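Local structure of fructose transport system repressor FruR (Pseudomonas putida, 3O75) at residues C98-D103 with H259-T264. The protein probably acts as a DNA-binding transcriptional regulator of the LacI family, and binds fructose 1-phosphate in its sugar-binding domain. Numbering follows the deposited sequence.
With F1X (1-O-phosphono-beta-D-fructofuranose), chain C.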
ATOM      1  N   CYS A  98     -23.787   7.555  -8.863  1.00 53.77           N
ATOM      2  CA  CYS A  98     -23.940   6.446  -7.935  1.00 50.39           C
ATOM      3  C   CYS A  98     -22.646   6.281  -7.132  1.00 48.89           C
ATOM      4  O   CYS A  98     -21.600   5.960  -7.697  1.00 50.58           O
ATOM      5  CB  CYS A  98     -24.251   5.172  -8.722  1.00 49.88           C
ATOM      6  SG  CYS A  98     -24.581   3.719  -7.719  1.00112.34           S
ATOM      7  N   SER A  99     -22.717   6.498  -5.821  1.00 44.71           N
ATOM      8  CA  SER A  99     -21.516   6.519  -4.985  1.00 41.70           C
ATOM      9  C   SER A  99     -21.504   5.434  -3.912  1.00 43.21           C
ATOM     10  O   SER A  99     -22.546   5.086  -3.355  1.00 46.28           O
ATOM     11  CB  SER A  99     -21.364   7.887  -4.313  1.00 39.01           C
ATOM     12  OG  SER A  99     -21.510   8.938  -5.252  1.00 40.73           O
ATOM     13  N   VAL A 100     -20.316   4.909  -3.626  1.00 37.79           N
ATOM     14  CA  VAL A 100     -20.129   3.974  -2.526  1.00 33.58           C
ATOM     15  C   VAL A 100     -19.192   4.590  -1.492  1.00 35.12           C
ATOM     16  O   VAL A 100     -18.030   4.866  -1.788  1.00 37.67           O
ATOM     17  CB  VAL A 100     -19.532   2.647  -3.011  1.00 32.63           C
ATOM     18  CG1 VAL A 100     -19.432   1.656  -1.853  1.00 31.96           C
ATOM     19  CG2 VAL A 100     -20.364   2.074  -4.144  1.00 30.21           C
ATOM     20  N   ILE A 101     -19.692   4.797  -0.279  1.00 36.13           N
ATOM     21  CA  ILE A 101     -18.945   5.520   0.746  1.00 34.52           C
ATOM     22  C   ILE A 101     -19.167   4.911   2.129  1.00 38.46           C
ATOM     23  O   ILE A 101     -20.003   4.024   2.297  1.00 41.39           O
ATOM     24  CB  ILE A 101     -19.358   7.011   0.780  1.00 32.57           C
ATOM     25  CG1 ILE A 101     -20.812   7.152   1.235  1.00 32.83           C
ATOM     26  CG2 ILE A 101     -19.177   7.655  -0.596  1.00 28.12           C
ATOM     27  CD1 ILE A 101     -21.335   8.573   1.165  1.00 32.33           C
ATOM     28  N   SER A 102     -18.407   5.385   3.113  1.00 38.96           N
ATOM     29  CA  SER A 102     -18.581   4.966   4.504  1.00 41.18           C
ATOM     30  C   SER A 102     -19.540   5.895   5.245  1.00 40.64           C
ATOM     31  O   SER A 102     -19.884   6.971   4.752  1.00 38.61           O
ATOM     32  CB  SER A 102     -17.235   4.939   5.232  1.00 44.34           C
ATOM     33  OG  SER A 102     -16.333   4.032   4.620  1.00 47.56           O
ATOM     34  N   ASP A 103     -19.970   5.475   6.429  1.00 40.04           N
ATOM     35  CA  ASP A 103     -20.771   6.333   7.297  1.00 43.48           C
ATOM     36  C   ASP A 103     -19.866   7.277   8.081  1.00 40.07           C
ATOM     37  O   ASP A 103     -19.763   7.177   9.304  1.00 41.66           O
ATOM     38  CB  ASP A 103     -21.630   5.499   8.257  1.00 52.70           C
ATOM     39  CG  ASP A 103     -20.807   4.520   9.090  1.00 59.45           C
ATOM     40  OD1 ASP A 103     -19.765   4.036   8.602  1.00 59.12           O
ATOM     41  OD2 ASP A 103     -21.208   4.228  10.237  1.00 64.35           O
ATOM     42  N   HIS A 259     -24.761   4.617  -1.635  1.00 54.67           N
ATOM     43  CA  HIS A 259     -24.750   3.361  -0.905  1.00 50.83           C
ATOM     44  C   HIS A 259     -23.699   3.439   0.194  1.00 50.51           C
ATOM     45  O   HIS A 259     -22.497   3.392  -0.078  1.00 54.49           O
ATOM     46  CB  HIS A 259     -24.460   2.195  -1.851  1.00 51.77           C
ATOM     47  CG  HIS A 259     -25.381   2.131  -3.028  1.00 57.76           C
ATOM     48  ND1 HIS A 259     -26.587   1.464  -2.997  1.00 60.74           N
ATOM     49  CD2 HIS A 259     -25.277   2.658  -4.275  1.00 60.18           C
ATOM     50  CE1 HIS A 259     -27.185   1.578  -4.171  1.00 62.14           C
ATOM     51  NE2 HIS A 259     -26.410   2.298  -4.962  1.00 62.21           N
ATOM     52  N   ALA A 260     -24.155   3.575   1.434  1.00 47.34           N
ATOM     53  CA  ALA A 260     -23.250   3.700   2.569  1.00 47.76           C
ATOM     54  C   ALA A 260     -22.819   2.340   3.110  1.00 48.12           C
ATOM     55  O   ALA A 260     -23.612   1.397   3.160  1.00 51.15           O
ATOM     56  CB  ALA A 260     -23.888   4.541   3.672  1.00 46.57           C
ATOM     57  N   VAL A 261     -21.554   2.244   3.505  1.00 44.31           N
ATOM     58  CA  VAL A 261     -21.034   1.033   4.122  1.00 42.64           C
ATOM     59  C   VAL A 261     -20.391   1.400   5.452  1.00 42.71           C
ATOM     60  O   VAL A 261     -19.423   2.156   5.495  1.00 42.51           O
ATOM     61  CB  VAL A 261     -19.994   0.330   3.234  1.00 40.82           C
ATOM     62  CG1 VAL A 261     -19.409  -0.865   3.962  1.00 43.76           C
ATOM     63  CG2 VAL A 261     -20.618  -0.107   1.922  1.00 39.48           C
ATOM     64  N   GLY A 262     -20.941   0.869   6.537  1.00 45.05           N
ATOM     65  CA  GLY A 262     -20.460   1.188   7.868  1.00 41.69           C
ATOM     66  C   GLY A 262     -19.026   0.758   8.105  1.00 37.01           C
ATOM     67  O   GLY A 262     -18.574  -0.256   7.574  1.00 40.23           O
ATOM     68  N   ARG A 263     -18.303   1.538   8.901  1.00 31.53           N
ATOM     69  CA  ARG A 263     -16.958   1.153   9.303  1.00 32.21           C
ATOM     70  C   ARG A 263     -17.004   0.181  10.486  1.00 36.56           C
ATOM     71  O   ARG A 263     -17.939   0.205  11.290  1.00 38.83           O
ATOM     72  CB  ARG A 263     -16.116   2.389   9.637  1.00 31.07           C
ATOM     73  CG  ARG A 263     -15.846   3.300   8.445  1.00 32.48           C
ATOM     74  CD  ARG A 263     -14.588   4.119   8.663  1.00 33.14           C
ATOM     75  NE  ARG A 263     -14.164   4.827   7.457  1.00 33.20           N
ATOM     76  CZ  ARG A 263     -12.895   5.098   7.156  1.00 31.51           C
ATOM     77  NH1 ARG A 263     -11.920   4.712   7.967  1.00 30.42           N
ATOM     78  NH2 ARG A 263     -12.595   5.751   6.043  1.00 27.48           N
ATOM     79  N   THR A 264     -16.003  -0.685  10.582  1.00 35.94           N
ATOM     80  CA  THR A 264     -15.906  -1.620  11.695  1.00 37.55           C
ATOM     81  C   THR A 264     -15.194  -0.967  12.875  1.00 36.70           C
ATOM     82  O   THR A 264     -14.076  -0.475  12.738  1.00 33.55           O
ATOM     83  CB  THR A 264     -15.152  -2.898  11.283  1.00 40.20           C
ATOM     84  OG1 THR A 264     -15.768  -3.460  10.120  1.00 39.81           O
ATOM     85  CG2 THR A 264     -15.178  -3.926  12.405  1.00 43.77           C
TER
HETATM   86  C1  F1X C   1      -8.784   6.208   3.925  1.00 26.22           C
HETATM   87  O1  F1X C   1      -7.905   5.930   5.005  1.00 26.50           O
HETATM   88  P1  F1X C   1      -8.492   5.216   6.320  1.00 29.55           P
HETATM   89  C2  F1X C   1      -9.119   7.689   3.933  1.00 29.81           C
HETATM   90  O2  F1X C   1      -9.338   8.133   5.279  1.00 32.70           O
HETATM   91  C3  F1X C   1     -10.358   7.958   3.091  1.00 31.37           C
HETATM   92  O3  F1X C   1     -11.561   7.696   3.808  1.00 36.36           O
HETATM   93  C4  F1X C   1     -10.170   9.415   2.750  1.00 38.45           C
HETATM   94  O4  F1X C   1     -10.957   9.857   1.640  1.00 38.21           O
HETATM   95  C5  F1X C   1      -8.694   9.362   2.407  1.00 38.85           C
HETATM   96  O5  F1X C   1      -8.080   8.480   3.355  1.00 33.81           O
HETATM   97  C6  F1X C   1      -8.096  10.747   2.398  1.00 45.11           C
HETATM   98  O6  F1X C   1      -8.273  11.198   1.061  1.00 54.92           O
HETATM   99  O1P F1X C   1      -9.570   6.149   6.808  1.00 32.32           O
HETATM  100  O2P F1X C   1      -9.008   3.892   5.824  1.00 30.18           O
HETATM  101  O3P F1X C   1      -7.301   5.131   7.242  1.00 23.75           O
HETATM  102  O   HOH W   1     -14.228   5.888   3.607  1.00 31.59           O
HETATM  103  O   HOH W   2     -16.719   0.839   5.343  1.00 31.98           O
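Asp103 reaches across to the backbone of Arg263: its OD1 accepts the bond from Arg263 N at 2.9 Å, on the syn side of the carboxylate and 20° out of its plane. Here chi1 of 55° sets CG between the backbone N and the carbonyl carbon, which brings the carboxylate end of this short acid close to the backbone at Gly262 and Arg263. The same OD1 lies 3.0 Å from Gly262 CA. Arg263 itself runs alongside Ser102, its CG 3.9 Å from Ser102 CB, and stays extended from CG to NE, long enough to bring the guanidinium to the ligand. The phosphate of 1-O-phosphono-beta-D-fructofuranose meets that group edge-on, O1P being gripped by both NH1 (3.0 Å) and NH2. Such a two-pronged hold suits arginine, and a further bond from NH1 to Met230 O helps fix the rotation of the head. Ser102, small and polar, supplies a second shell: water 1 links its OG to Arg263 NH2 and to the sugar O3, while water 2 joins OG to Val261 O.

Behind this site the segments are parallel neighbours in a sheet of the periplasmic-binding-protein fold of LacI-family regulators, and the ligand lies in the cleft between the two lobes. The bond from His259 N to Ser99 O is almost straight (173°), and bonds from Ile101 N to His259 O and Val261 N to Ile101 O continue the ladder. On the face shared by Val100, His259 and Val261, the branched valines suit the extended backbone; Val100 CG1 comes within 4.3 Å of Val261 CG2, and helix 234-251 packs on Val100 through Ile237 and Leu244. Farther back, Cys98 SG approaches the His259 ring at its edge, in plane, 3.6 Å from NE2.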